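Local coordinates for protein hydrogenase maturation factor (Thermoanaerobacter tengcongensis, PDB 3VTH) that probably transfers a carbamoyl group from carbamoyl phosphate, at the cost of ATP, to the C-terminal cysteine of HypE during [NiFe]-hydrogenase maturation, at residues Phe413-Ser424 with Gln442-Val452. Sequence-based numbering, arbitrary orientation.
Sequences FCMTKGHYAFIS and QIERYKKLFRV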
loop_
_atom_site.group_PDB
_atom_site.type_symbol
_atom_site.label_atom_id
_atom_site.label_comp_id
_atom_site.label_asym_id
_atom_site.label_seq_id
_atom_site.Cartn_x
_atom_site.Cartn_y
_atom_site.Cartn_z
ATOM N N PHE A 413 7.875 -0.680 7.705
ATOM C CA PHE A 413 8.951 0.086 8.311
ATOM C C PHE A 413 9.400 1.138 7.303
ATOM O O PHE A 413 9.040 1.059 6.132
ATOM C CB PHE A 413 10.115 -0.834 8.733
ATOM C CG PHE A 413 10.726 -1.615 7.595
ATOM C CD1 PHE A 413 11.693 -1.037 6.777
ATOM C CD2 PHE A 413 10.340 -2.934 7.352
ATOM C CE1 PHE A 413 12.283 -1.766 5.709
ATOM C CE2 PHE A 413 10.919 -3.676 6.297
ATOM C CZ PHE A 413 11.887 -3.094 5.480
ATOM N N CYS A 414 10.134 2.153 7.763
ATOM C CA CYS A 414 10.602 3.218 6.872
ATOM C C CYS A 414 12.041 3.582 7.221
ATOM O O CYS A 414 12.372 3.672 8.399
ATOM C CB CYS A 414 9.672 4.440 6.981
ATOM S SG CYS A 414 10.105 5.844 5.931
ATOM N N MET A 415 12.893 3.746 6.202
ATOM C CA MET A 415 14.296 4.149 6.387
ATOM C C MET A 415 14.580 5.404 5.589
ATOM O O MET A 415 14.271 5.468 4.397
ATOM C CB MET A 415 15.264 3.093 5.835
ATOM C CG MET A 415 15.156 1.745 6.447
ATOM S SD MET A 415 16.118 0.555 5.474
ATOM C CE MET A 415 15.687 -0.862 6.474
ATOM N N THR A 416 15.214 6.381 6.220
ATOM C CA THR A 416 15.511 7.621 5.530
ATOM C C THR A 416 16.957 7.653 5.050
ATOM O O THR A 416 17.847 7.073 5.677
ATOM C CB THR A 416 15.283 8.852 6.432
ATOM O OG1 THR A 416 16.062 8.721 7.623
ATOM C CG2 THR A 416 13.808 8.964 6.791
ATOM N N LYS A 417 17.155 8.298 3.906
ATOM C CA LYS A 417 18.492 8.590 3.396
ATOM C C LYS A 417 18.379 9.679 2.348
ATOM O O LYS A 417 17.450 9.656 1.516
ATOM C CB LYS A 417 19.158 7.351 2.787
ATOM C CG LYS A 417 20.696 7.457 2.852
ATOM C CD LYS A 417 21.343 6.173 2.439
ATOM C CE LYS A 417 22.844 6.268 2.512
ATOM N NZ LYS A 417 23.343 5.201 1.631
ATOM N N GLY A 418 19.316 10.629 2.394
ATOM C CA GLY A 418 19.296 11.767 1.467
ATOM C C GLY A 418 17.961 12.469 1.627
ATOM O O GLY A 418 17.530 12.738 2.756
ATOM N N HIS A 419 17.286 12.745 0.520
ATOM C CA HIS A 419 15.937 13.285 0.625
ATOM C C HIS A 419 14.852 12.248 0.370
ATOM O O HIS A 419 13.769 12.594 -0.089
ATOM C CB HIS A 419 15.738 14.520 -0.258
ATOM C CG HIS A 419 16.314 14.385 -1.630
ATOM N ND1 HIS A 419 17.520 14.947 -1.986
ATOM C CD2 HIS A 419 15.855 13.750 -2.735
ATOM C CE1 HIS A 419 17.779 14.670 -3.255
ATOM N NE2 HIS A 419 16.783 13.944 -3.731
ATOM N N TYR A 420 15.130 10.983 0.686
ATOM C CA TYR A 420 14.112 9.940 0.515
ATOM C C TYR A 420 13.660 9.287 1.806
ATOM O O TYR A 420 14.455 9.057 2.706
ATOM C CB TYR A 420 14.606 8.843 -0.428
ATOM C CG TYR A 420 15.024 9.309 -1.804
ATOM C CD1 TYR A 420 14.099 9.864 -2.683
ATOM C CD2 TYR A 420 16.333 9.139 -2.243
ATOM C CE1 TYR A 420 14.473 10.260 -3.958
ATOM C CE2 TYR A 420 16.724 9.553 -3.529
ATOM C CZ TYR A 420 15.779 10.105 -4.367
ATOM O OH TYR A 420 16.134 10.513 -5.614
ATOM N N ALA A 421 12.365 8.978 1.874
ATOM C CA ALA A 421 11.832 8.103 2.907
ATOM C C ALA A 421 11.454 6.814 2.172
ATOM O O ALA A 421 10.480 6.780 1.421
ATOM C CB ALA A 421 10.611 8.735 3.576
ATOM N N PHE A 422 12.299 5.804 2.324
ATOM C CA PHE A 422 12.069 4.495 1.747
ATOM C C PHE A 422 11.137 3.737 2.675
ATOM O O PHE A 422 11.595 3.052 3.600
ATOM C CB PHE A 422 13.386 3.735 1.622
ATOM C CG PHE A 422 14.303 4.279 0.559
ATOM C CD1 PHE A 422 14.055 4.018 -0.793
ATOM C CD2 PHE A 422 15.416 5.042 0.905
ATOM C CE1 PHE A 422 14.914 4.528 -1.800
ATOM C CE2 PHE A 422 16.279 5.543 -0.077
ATOM C CZ PHE A 422 16.034 5.290 -1.428
ATOM N N ILE A 423 9.837 3.900 2.465
ATOM C CA ILE A 423 8.857 3.125 3.222
ATOM C C ILE A 423 8.738 1.723 2.571
ATOM O O ILE A 423 8.667 1.583 1.334
ATOM C CB ILE A 423 7.485 3.862 3.327
ATOM C CG1 ILE A 423 6.526 3.092 4.254
ATOM C CG2 ILE A 423 6.872 4.079 1.933
ATOM C CD1 ILE A 423 5.217 3.866 4.636
ATOM N N SER A 424 8.771 0.686 3.395
ATOM C CA SER A 424 8.778 -0.672 2.870
ATOM C C SER A 424 7.422 -1.002 2.294
ATOM O O SER A 424 6.406 -0.376 2.643
ATOM C CB SER A 424 9.106 -1.672 3.980
ATOM O OG SER A 424 7.991 -1.905 4.842
ATOM N N GLN A 442 13.364 -8.448 5.789
ATOM C CA GLN A 442 13.124 -7.328 4.895
ATOM C C GLN A 442 13.878 -6.088 5.354
ATOM O O GLN A 442 14.416 -5.353 4.528
ATOM C CB GLN A 442 11.622 -7.060 4.732
ATOM C CG GLN A 442 10.926 -8.128 3.879
ATOM C CD GLN A 442 11.644 -8.398 2.560
ATOM O OE1 GLN A 442 11.617 -7.577 1.641
ATOM N NE2 GLN A 442 12.294 -9.554 2.466
ATOM N N ILE A 443 13.937 -5.865 6.665
ATOM C CA ILE A 443 14.744 -4.763 7.182
ATOM C C ILE A 443 16.209 -4.928 6.729
ATOM O O ILE A 443 16.808 -3.980 6.228
ATOM C CB ILE A 443 14.619 -4.608 8.718
ATOM C CG1 ILE A 443 13.239 -4.047 9.082
ATOM C CG2 ILE A 443 15.706 -3.676 9.281
ATOM C CD1 ILE A 443 12.989 -4.017 10.573
ATOM N N GLU A 444 16.757 -6.134 6.849
ATOM C CA GLU A 444 18.156 -6.373 6.449
ATOM C C GLU A 444 18.337 -6.147 4.957
ATOM O O GLU A 444 19.319 -5.548 4.524
ATOM C CB GLU A 444 18.635 -7.776 6.853
ATOM C CG GLU A 444 18.711 -7.990 8.373
ATOM C CD GLU A 444 19.609 -6.984 9.085
ATOM O OE1 GLU A 444 19.106 -6.244 9.957
ATOM O OE2 GLU A 444 20.818 -6.920 8.765
ATOM N N ARG A 445 17.363 -6.583 4.173
ATOM C CA ARG A 445 17.452 -6.443 2.725
ATOM C C ARG A 445 17.311 -5.014 2.180
ATOM O O ARG A 445 17.964 -4.646 1.190
ATOM C CB ARG A 445 16.484 -7.397 2.050
ATOM C CG ARG A 445 17.165 -8.745 1.852
ATOM C CD ARG A 445 16.240 -9.863 2.095
ATOM N NE ARG A 445 15.118 -9.833 1.162
ATOM C CZ ARG A 445 14.608 -10.917 0.588
ATOM N NH1 ARG A 445 13.588 -10.796 -0.233
ATOM N NH2 ARG A 445 15.123 -12.121 0.842
ATOM N N TYR A 446 16.461 -4.222 2.818
ATOM C CA TYR A 446 16.320 -2.808 2.468
ATOM C C TYR A 446 17.586 -2.038 2.860
ATOM O O TYR A 446 18.045 -1.177 2.111
ATOM C CB TYR A 446 15.073 -2.207 3.135
ATOM C CG TYR A 446 13.788 -2.315 2.313
ATOM C CD1 TYR A 446 13.142 -1.167 1.844
ATOM C CD2 TYR A 446 13.217 -3.560 2.023
ATOM C CE1 TYR A 446 11.964 -1.248 1.104
ATOM C CE2 TYR A 446 12.023 -3.665 1.286
ATOM C CZ TYR A 446 11.402 -2.498 0.837
ATOM O OH TYR A 446 10.234 -2.583 0.113
ATOM N N LYS A 447 18.154 -2.353 4.027
ATOM C CA LYS A 447 19.438 -1.750 4.435
ATOM C C LYS A 447 20.561 -2.030 3.446
ATOM O O LYS A 447 21.364 -1.150 3.147
ATOM C CB LYS A 447 19.875 -2.210 5.830
ATOM C CG LYS A 447 18.993 -1.659 6.972
ATOM C CD LYS A 447 19.591 -1.962 8.355
ATOM C CE LYS A 447 19.677 -3.434 8.623
ATOM N NZ LYS A 447 20.266 -3.699 9.971
ATOM N N LYS A 448 20.622 -3.258 2.954
ATOM C CA LYS A 448 21.613 -3.619 1.949
ATOM C C LYS A 448 21.292 -2.977 0.603
ATOM O O LYS A 448 22.162 -2.403 -0.044
ATOM C CB LYS A 448 21.681 -5.138 1.787
ATOM C CG LYS A 448 22.174 -5.858 3.025
ATOM C CD LYS A 448 22.504 -7.323 2.716
ATOM C CE LYS A 448 22.416 -8.165 3.991
ATOM N NZ LYS A 448 23.440 -7.735 5.001
ATOM N N LEU A 449 20.040 -3.078 0.175
ATOM C CA LEU A 449 19.674 -2.598 -1.152
ATOM C C LEU A 449 19.902 -1.079 -1.289
ATOM O O LEU A 449 20.441 -0.609 -2.301
ATOM C CB LEU A 449 18.226 -2.966 -1.477
ATOM C CG LEU A 449 17.760 -2.693 -2.914
ATOM C CD1 LEU A 449 18.708 -3.319 -3.943
ATOM C CD2 LEU A 449 16.358 -3.214 -3.091
ATOM N N PHE A 450 19.495 -0.328 -0.265
ATOM C CA PHE A 450 19.608 1.128 -0.301
ATOM C C PHE A 450 20.791 1.718 0.482
ATOM O O PHE A 450 20.893 2.942 0.618
ATOM C CB PHE A 450 18.271 1.772 0.097
ATOM C CG PHE A 450 17.138 1.347 -0.786
ATOM C CD1 PHE A 450 17.138 1.679 -2.145
ATOM C CD2 PHE A 450 16.091 0.583 -0.280
ATOM C CE1 PHE A 450 16.093 1.273 -2.979
ATOM C CE2 PHE A 450 15.049 0.168 -1.109
ATOM C CZ PHE A 450 15.051 0.514 -2.458
ATOM N N ARG A 451 21.679 0.847 0.968
ATOM C CA ARG A 451 22.891 1.254 1.697
ATOM C C ARG A 451 22.580 2.105 2.943
ATOM O O ARG A 451 23.267 3.085 3.228
ATOM C CB ARG A 451 23.872 1.977 0.765
ATOM C CG ARG A 451 24.642 1.045 -0.186
ATOM C CD ARG A 451 23.830 0.636 -1.405
ATOM N NE ARG A 451 24.694 0.028 -2.418
ATOM C CZ ARG A 451 24.494 -1.164 -2.985
ATOM N NH1 ARG A 451 23.424 -1.894 -2.663
ATOM N NH2 ARG A 451 25.364 -1.618 -3.887
ATOM N N VAL A 452 21.536 1.721 3.667
ATOM C CA VAL A 452 21.122 2.432 4.866
ATOM C C VAL A 452 21.752 1.781 6.103
ATOM O O VAL A 452 21.600 0.580 6.341
ATOM C CB VAL A 452 19.568 2.449 5.033
ATOM C CG1 VAL A 452 19.165 3.251 6.266
ATOM C CG2 VAL A 452 18.871 2.991 3.770
#
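K417 NZ donates to R451 O at 2.7 Å, from above the carbonyl plane (51° out of it), and adds a weak bond to F450 O. It thereby ties the β-hairpin 414-423, turned by a type II' turn at K417-Y420, to the chain leaving helix 433-449 in the Kae1-like domain. An extended side chain beyond CG carries the K417 ammonium to these carbonyls. The guanidinium of R451 turns elsewhere, to salt bridges with D148 and E100. Face-to-face stacking of F422 and F450 follows from centroids 4.1 Å apart and planes at 16°. Replacing F450 with an alanine would probably leave that face of F422 without its stacking partner and open a gap beside the hairpin. M415 reaches the helix with its methyl: CE lies 3.7 Å from Y446 CB and packs tightly on K447 CG, while its CB meets V452 CG1. At the far end, F413 turns its edge to the face of Y446 (planes at 83°). I443 CG1 sits over one F413 face, 3.6 Å from the centroid, a CH-pi contact, and S424 CB covers the opposite one. Y446 OH bonds to H425 ND1, and S424 OG accepts F413 N at 3.1 Å.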